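Local atomic coordinates of putative GTP pyrophosphokinase (Streptococcus mutans, PDB entry 3L9D), a protein that probably transfers pyrophosphate from ATP to GTP, the first step in making the alarmone ppGpp. Residues R109-V121 and D216-Q230. Numbering follows the deposited sequence.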
loop_
_atom_site.group_PDB
_atom_site.type_symbol
_atom_site.label_atom_id
_atom_site.label_comp_id
_atom_site.label_asym_id
_atom_site.label_seq_id
_atom_site.Cartn_x
_atom_site.Cartn_y
_atom_site.Cartn_z
ATOM N N ARG A 109 1.769 -0.697 -3.349
ATOM C CA ARG A 109 0.549 -1.401 -2.999
ATOM C C ARG A 109 0.691 -2.889 -3.224
ATOM O O ARG A 109 0.981 -3.319 -4.325
ATOM C CB ARG A 109 -0.626 -0.886 -3.820
ATOM C CG ARG A 109 -0.980 0.522 -3.496
ATOM C CD ARG A 109 -2.446 0.765 -3.721
ATOM N NE ARG A 109 -2.780 2.123 -3.307
ATOM C CZ ARG A 109 -3.436 2.991 -4.071
ATOM N NH1 ARG A 109 -3.835 2.621 -5.291
ATOM N NH2 ARG A 109 -3.693 4.219 -3.610
ATOM N N ILE A 110 0.472 -3.671 -2.174
ATOM C CA ILE A 110 0.485 -5.118 -2.294
ATOM C C ILE A 110 -0.951 -5.605 -2.218
ATOM O O ILE A 110 -1.592 -5.508 -1.166
ATOM C CB ILE A 110 1.372 -5.751 -1.210
ATOM C CG1 ILE A 110 2.813 -5.236 -1.378
ATOM C CG2 ILE A 110 1.298 -7.261 -1.259
ATOM C CD1 ILE A 110 3.834 -5.751 -0.359
ATOM N N MET A 111 -1.469 -6.086 -3.343
ATOM C CA MET A 111 -2.834 -6.609 -3.413
ATOM C C MET A 111 -2.878 -8.080 -3.008
ATOM O O MET A 111 -2.250 -8.930 -3.637
ATOM C CB MET A 111 -3.413 -6.422 -4.820
ATOM C CG MET A 111 -4.557 -5.415 -4.890
ATOM S SD MET A 111 -4.082 -3.760 -4.318
ATOM C CE MET A 111 -2.960 -3.270 -5.632
ATOM N N VAL A 112 -3.614 -8.374 -1.943
ATOM C CA VAL A 112 -3.776 -9.738 -1.452
ATOM C C VAL A 112 -5.192 -10.220 -1.716
ATOM O O VAL A 112 -6.105 -9.408 -1.833
ATOM C CB VAL A 112 -3.515 -9.844 0.076
ATOM C CG1 VAL A 112 -2.055 -9.482 0.419
ATOM C CG2 VAL A 112 -4.529 -8.983 0.861
ATOM N N GLN A 113 -5.361 -11.539 -1.804
ATOM C CA GLN A 113 -6.661 -12.146 -2.038
ATOM C C GLN A 113 -7.585 -12.175 -0.807
ATOM O O GLN A 113 -8.778 -11.885 -0.933
ATOM C CB GLN A 113 -6.531 -13.556 -2.630
ATOM C CG GLN A 113 -7.880 -14.046 -3.210
ATOM C CD GLN A 113 -7.869 -15.461 -3.776
ATOM O OE1 GLN A 113 -6.946 -16.254 -3.538
ATOM N NE2 GLN A 113 -8.920 -15.786 -4.521
ATOM N N PHE A 114 -7.046 -12.516 0.365
ATOM C CA PHE A 114 -7.860 -12.625 1.589
ATOM C C PHE A 114 -7.416 -11.688 2.708
ATOM O O PHE A 114 -6.232 -11.379 2.836
ATOM C CB PHE A 114 -7.840 -14.053 2.117
ATOM C CG PHE A 114 -8.333 -15.065 1.134
ATOM C CD1 PHE A 114 -9.672 -15.108 0.777
ATOM C CD2 PHE A 114 -7.461 -15.989 0.571
ATOM C CE1 PHE A 114 -10.132 -16.061 -0.137
ATOM C CE2 PHE A 114 -7.912 -16.936 -0.334
ATOM C CZ PHE A 114 -9.244 -16.978 -0.687
ATOM N N VAL A 115 -8.357 -11.242 3.529
ATOM C CA VAL A 115 -7.999 -10.434 4.692
ATOM C C VAL A 115 -6.854 -11.123 5.441
ATOM O O VAL A 115 -5.863 -10.503 5.837
ATOM C CB VAL A 115 -9.185 -10.266 5.641
ATOM C CG1 VAL A 115 -8.691 -9.937 7.024
ATOM C CG2 VAL A 115 -10.140 -9.191 5.124
ATOM N N ASP A 116 -6.989 -12.432 5.592
ATOM C CA ASP A 116 -6.019 -13.227 6.305
ATOM C C ASP A 116 -4.619 -13.164 5.694
ATOM O O ASP A 116 -3.625 -13.276 6.422
ATOM C CB ASP A 116 -6.515 -14.669 6.396
ATOM C CG ASP A 116 -7.939 -14.756 6.926
ATOM O OD1 ASP A 116 -8.897 -14.549 6.140
ATOM O OD2 ASP A 116 -8.103 -15.025 8.132
ATOM N N ASP A 117 -4.523 -12.981 4.377
ATOM C CA ASP A 117 -3.200 -12.935 3.742
ATOM C C ASP A 117 -2.346 -11.725 4.156
ATOM O O ASP A 117 -1.136 -11.719 3.940
ATOM C CB ASP A 117 -3.308 -12.991 2.222
ATOM C CG ASP A 117 -3.820 -14.314 1.723
ATOM O OD1 ASP A 117 -3.459 -15.363 2.298
ATOM O OD2 ASP A 117 -4.571 -14.298 0.728
ATOM N N VAL A 118 -2.974 -10.713 4.745
ATOM C CA VAL A 118 -2.269 -9.509 5.175
ATOM C C VAL A 118 -1.158 -9.794 6.192
ATOM O O VAL A 118 -0.039 -9.276 6.061
ATOM C CB VAL A 118 -3.236 -8.448 5.771
ATOM C CG1 VAL A 118 -2.457 -7.200 6.293
ATOM C CG2 VAL A 118 -4.317 -8.059 4.758
ATOM N N ASN A 119 -1.454 -10.605 7.207
ATOM C CA ASN A 119 -0.456 -10.908 8.234
ATOM C C ASN A 119 0.706 -11.731 7.681
ATOM O O ASN A 119 1.852 -11.569 8.113
ATOM C CB ASN A 119 -1.077 -11.581 9.466
ATOM C CG ASN A 119 -1.905 -10.611 10.319
ATOM O OD1 ASN A 119 -1.637 -9.401 10.367
ATOM N ND2 ASN A 119 -2.919 -11.148 11.007
ATOM N N ASP A 120 0.425 -12.604 6.719
ATOM C CA ASP A 120 1.499 -13.356 6.072
ATOM C C ASP A 120 2.411 -12.412 5.270
ATOM O O ASP A 120 3.636 -12.474 5.384
ATOM C CB ASP A 120 0.953 -14.492 5.202
ATOM C CG ASP A 120 0.059 -15.449 5.979
ATOM O OD1 ASP A 120 0.368 -15.741 7.163
ATOM O OD2 ASP A 120 -0.956 -15.909 5.401
ATOM N N VAL A 121 1.820 -11.522 4.478
ATOM C CA VAL A 121 2.619 -10.505 3.816
ATOM C C VAL A 121 3.437 -9.726 4.837
ATOM O O VAL A 121 4.567 -9.312 4.559
ATOM C CB VAL A 121 1.760 -9.516 3.034
ATOM C CG1 VAL A 121 2.598 -8.272 2.672
ATOM C CG2 VAL A 121 1.152 -10.203 1.807
ATOM N N ASP A 216 -15.544 -9.515 1.356
ATOM C CA ASP A 216 -14.305 -10.023 1.964
ATOM C C ASP A 216 -14.590 -10.956 3.137
ATOM O O ASP A 216 -13.957 -12.010 3.280
ATOM C CB ASP A 216 -13.417 -8.874 2.474
ATOM C CG ASP A 216 -12.417 -8.368 1.433
ATOM O OD1 ASP A 216 -12.024 -9.129 0.516
ATOM O OD2 ASP A 216 -12.019 -7.192 1.556
ATOM N N GLU A 217 -15.530 -10.555 3.992
ATOM C CA GLU A 217 -15.822 -11.331 5.185
ATOM C C GLU A 217 -16.364 -12.709 4.798
ATOM O O GLU A 217 -16.011 -13.719 5.418
ATOM C CB GLU A 217 -16.771 -10.572 6.117
ATOM C CG GLU A 217 -16.498 -10.792 7.625
ATOM C CD GLU A 217 -15.014 -10.780 7.983
ATOM O OE1 GLU A 217 -14.257 -9.898 7.494
ATOM O OE2 GLU A 217 -14.608 -11.678 8.754
ATOM N N GLU A 218 -17.183 -12.750 3.747
ATOM C CA GLU A 218 -17.754 -14.008 3.262
ATOM C C GLU A 218 -16.727 -14.946 2.648
ATOM O O GLU A 218 -16.664 -16.115 2.996
ATOM C CB GLU A 218 -18.870 -13.738 2.262
ATOM C CG GLU A 218 -20.124 -13.220 2.919
ATOM C CD GLU A 218 -20.748 -14.244 3.844
ATOM O OE1 GLU A 218 -20.337 -15.422 3.792
ATOM O OE2 GLU A 218 -21.660 -13.874 4.608
ATOM N N MET A 219 -15.917 -14.438 1.733
ATOM C CA MET A 219 -14.943 -15.295 1.061
ATOM C C MET A 219 -13.852 -15.872 1.986
ATOM O O MET A 219 -13.405 -17.010 1.799
ATOM C CB MET A 219 -14.325 -14.561 -0.132
ATOM C CG MET A 219 -15.242 -14.440 -1.340
ATOM S SD MET A 219 -15.669 -16.044 -2.050
ATOM C CE MET A 219 -16.406 -15.508 -3.596
ATOM N N ARG A 220 -13.425 -15.108 2.988
ATOM C CA ARG A 220 -12.332 -15.578 3.841
ATOM C C ARG A 220 -12.747 -16.836 4.581
ATOM O O ARG A 220 -11.908 -17.630 4.992
ATOM C CB ARG A 220 -11.890 -14.503 4.850
ATOM C CG ARG A 220 -12.878 -14.262 5.987
ATOM C CD ARG A 220 -12.551 -12.991 6.742
ATOM N NE ARG A 220 -11.311 -13.118 7.503
ATOM C CZ ARG A 220 -10.827 -12.187 8.325
ATOM N NH1 ARG A 220 -11.480 -11.035 8.503
ATOM N NH2 ARG A 220 -9.685 -12.408 8.970
ATOM N N GLN A 221 -14.047 -17.016 4.756
ATOM C CA GLN A 221 -14.544 -18.134 5.541
ATOM C C GLN A 221 -14.412 -19.478 4.830
ATOM O O GLN A 221 -14.159 -20.506 5.466
ATOM C CB GLN A 221 -15.966 -17.849 6.008
ATOM C CG GLN A 221 -15.954 -17.109 7.339
ATOM C CD GLN A 221 -17.248 -16.397 7.646
ATOM O OE1 GLN A 221 -18.280 -16.663 7.033
ATOM N NE2 GLN A 221 -17.200 -15.475 8.609
ATOM N N ILE A 222 -14.561 -19.455 3.507
ATOM C CA ILE A 222 -14.319 -20.628 2.674
ATOM C C ILE A 222 -12.927 -20.546 2.046
ATOM O O ILE A 222 -12.633 -21.231 1.063
ATOM C CB ILE A 222 -15.386 -20.768 1.567
ATOM C CG1 ILE A 222 -15.372 -19.559 0.623
ATOM C CG2 ILE A 222 -16.766 -20.919 2.178
ATOM C CD1 ILE A 222 -16.448 -19.604 -0.472
ATOM N N ARG A 223 -12.062 -19.721 2.629
ATOM C CA ARG A 223 -10.747 -19.459 2.039
ATOM C C ARG A 223 -9.877 -20.703 1.907
ATOM O O ARG A 223 -9.178 -20.865 0.910
ATOM C CB ARG A 223 -10.026 -18.334 2.792
ATOM C CG ARG A 223 -8.700 -18.703 3.423
ATOM C CD ARG A 223 -8.347 -17.689 4.501
ATOM N NE ARG A 223 -9.377 -17.664 5.534
ATOM C CZ ARG A 223 -9.159 -17.948 6.813
ATOM N NH1 ARG A 223 -7.935 -18.258 7.230
ATOM N NH2 ARG A 223 -10.163 -17.901 7.679
ATOM N N ASP A 224 -9.923 -21.588 2.896
ATOM C CA ASP A 224 -9.128 -22.813 2.819
ATOM C C ASP A 224 -9.556 -23.648 1.621
ATOM O O ASP A 224 -8.739 -24.329 0.995
ATOM C CB ASP A 224 -9.258 -23.639 4.102
ATOM C CG ASP A 224 -8.555 -23.004 5.267
ATOM O OD1 ASP A 224 -7.331 -22.770 5.141
ATOM O OD2 ASP A 224 -9.229 -22.729 6.290
ATOM N N ASP A 225 -10.845 -23.584 1.313
ATOM C CA ASP A 225 -11.423 -24.369 0.229
ATOM C C ASP A 225 -11.007 -23.799 -1.129
ATOM O O ASP A 225 -10.476 -24.514 -1.974
ATOM C CB ASP A 225 -12.947 -24.390 0.370
ATOM C CG ASP A 225 -13.576 -25.642 -0.210
ATOM O OD1 ASP A 225 -14.820 -25.755 -0.142
ATOM O OD2 ASP A 225 -12.838 -26.508 -0.729
ATOM N N ILE A 226 -11.235 -22.506 -1.326
ATOM C CA ILE A 226 -10.769 -21.841 -2.535
ATOM C C ILE A 226 -9.284 -22.072 -2.798
ATOM O O ILE A 226 -8.905 -22.365 -3.925
ATOM C CB ILE A 226 -11.029 -20.324 -2.507
ATOM C CG1 ILE A 226 -12.533 -20.044 -2.472
ATOM C CG2 ILE A 226 -10.369 -19.661 -3.718
ATOM C CD1 ILE A 226 -12.890 -18.652 -2.055
ATOM N N LYS A 227 -8.444 -21.928 -1.773
ATOM C CA LYS A 227 -6.994 -22.054 -1.961
ATOM C C LYS A 227 -6.706 -23.443 -2.470
ATOM O O LYS A 227 -5.865 -23.644 -3.352
ATOM C CB LYS A 227 -6.217 -21.854 -0.653
ATOM C CG LYS A 227 -6.287 -20.468 -0.017
ATOM C CD LYS A 227 -5.437 -20.444 1.255
ATOM C CE LYS A 227 -5.497 -19.109 1.985
ATOM N NZ LYS A 227 -4.732 -19.149 3.269
ATOM N N GLU A 228 -7.416 -24.402 -1.888
ATOM C CA GLU A 228 -7.255 -25.804 -2.230
ATOM C C GLU A 228 -7.592 -26.039 -3.697
ATOM O O GLU A 228 -6.883 -26.768 -4.391
ATOM C CB GLU A 228 -8.142 -26.662 -1.328
ATOM C CG GLU A 228 -7.829 -28.145 -1.372
ATOM C CD GLU A 228 -8.297 -28.878 -0.119
ATOM O OE1 GLU A 228 -8.654 -28.203 0.884
ATOM O OE2 GLU A 228 -8.295 -30.130 -0.137
ATOM N N ALA A 229 -8.667 -25.416 -4.171
ATOM C CA ALA A 229 -9.074 -25.569 -5.561
ATOM C C ALA A 229 -8.023 -24.979 -6.509
ATOM O O ALA A 229 -7.618 -25.626 -7.475
ATOM C CB ALA A 229 -10.432 -24.934 -5.786
ATOM N N GLN A 230 -7.573 -23.762 -6.222
ATOM C CA GLN A 230 -6.562 -23.097 -7.043
ATOM C C GLN A 230 -5.259 -23.873 -7.091
ATOM O O GLN A 230 -4.580 -23.879 -8.113
ATOM C CB GLN A 230 -6.283 -21.687 -6.529
ATOM C CG GLN A 230 -7.504 -20.781 -6.537
ATOM C CD GLN A 230 -7.260 -19.480 -5.799
ATOM O OE1 GLN A 230 -8.136 -18.617 -5.735
ATOM N NE2 GLN A 230 -6.061 -19.338 -5.229
HETATM O O HOH W 1 -10.839 -11.946 2.792
HETATM O O HOH W 2 -4.761 -16.633 3.925
#
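The carboxylate of Asp116 is shared by two arginines that meet it in different ways. The Arg223 guanidinium stacks on it almost parallel, the planes 10° apart, so Asp116 OD1 and Arg223 NE, 3.2 Å apart, attract by charge alone, with no N-H directed between them. Arg220 stands steeply to the same carboxylate: its NH2, donating in the guanidinium plane, reaches Asp116 OD2 at 3.2 Å in a nearly straight bond (169°) that arrives from above the carboxylate plane, while NE bonds weakly to OD1. Glu217 holds the far side of Arg220, its OE1 taking NH1 through the syn lone pair, and Val115 CG1 lies over one guanidinium face. Arg223 NE also donates to the carbonyl Arg220 O, 2.6 Å away and close to the Arg223 guanidinium plane, while Asp116 lies over one face. This salt-bridge network sits where helix 199-221 breaks and helix 223-230 begins, Ile222 being the N-cap, and it fastens that junction to the loop that leads from strand 106-112 of the mixed sheet into helix 117-126, in the RelA/SpoT synthetase-like domain. Beside it Phe114 projects from the loop against the junction of the two helices. Arg223 CB makes a CH-pi contact over one face, 3.7 Å from the centroid of the Phe114 ring, and Gln113 CG covers the opposite face; Ile226 CG2 approaches the edge. Lys227, extended beyond CG, slides past the ring to bring NZ within 4.1 Å of Asp117 OD1, beyond a salt bridge; the other oxygen, OD2, accepts from Phe114 N and is hydrogen-bonded to His68 NE2. A water links Val115 N to Asp216 O, and Asp216 itself turns its carboxylate to Thr176. Farther along helix 223-230, Gln113 NE2 donates to Gln230 OE1 at 3.2 Å, the two amides nearly coplanar.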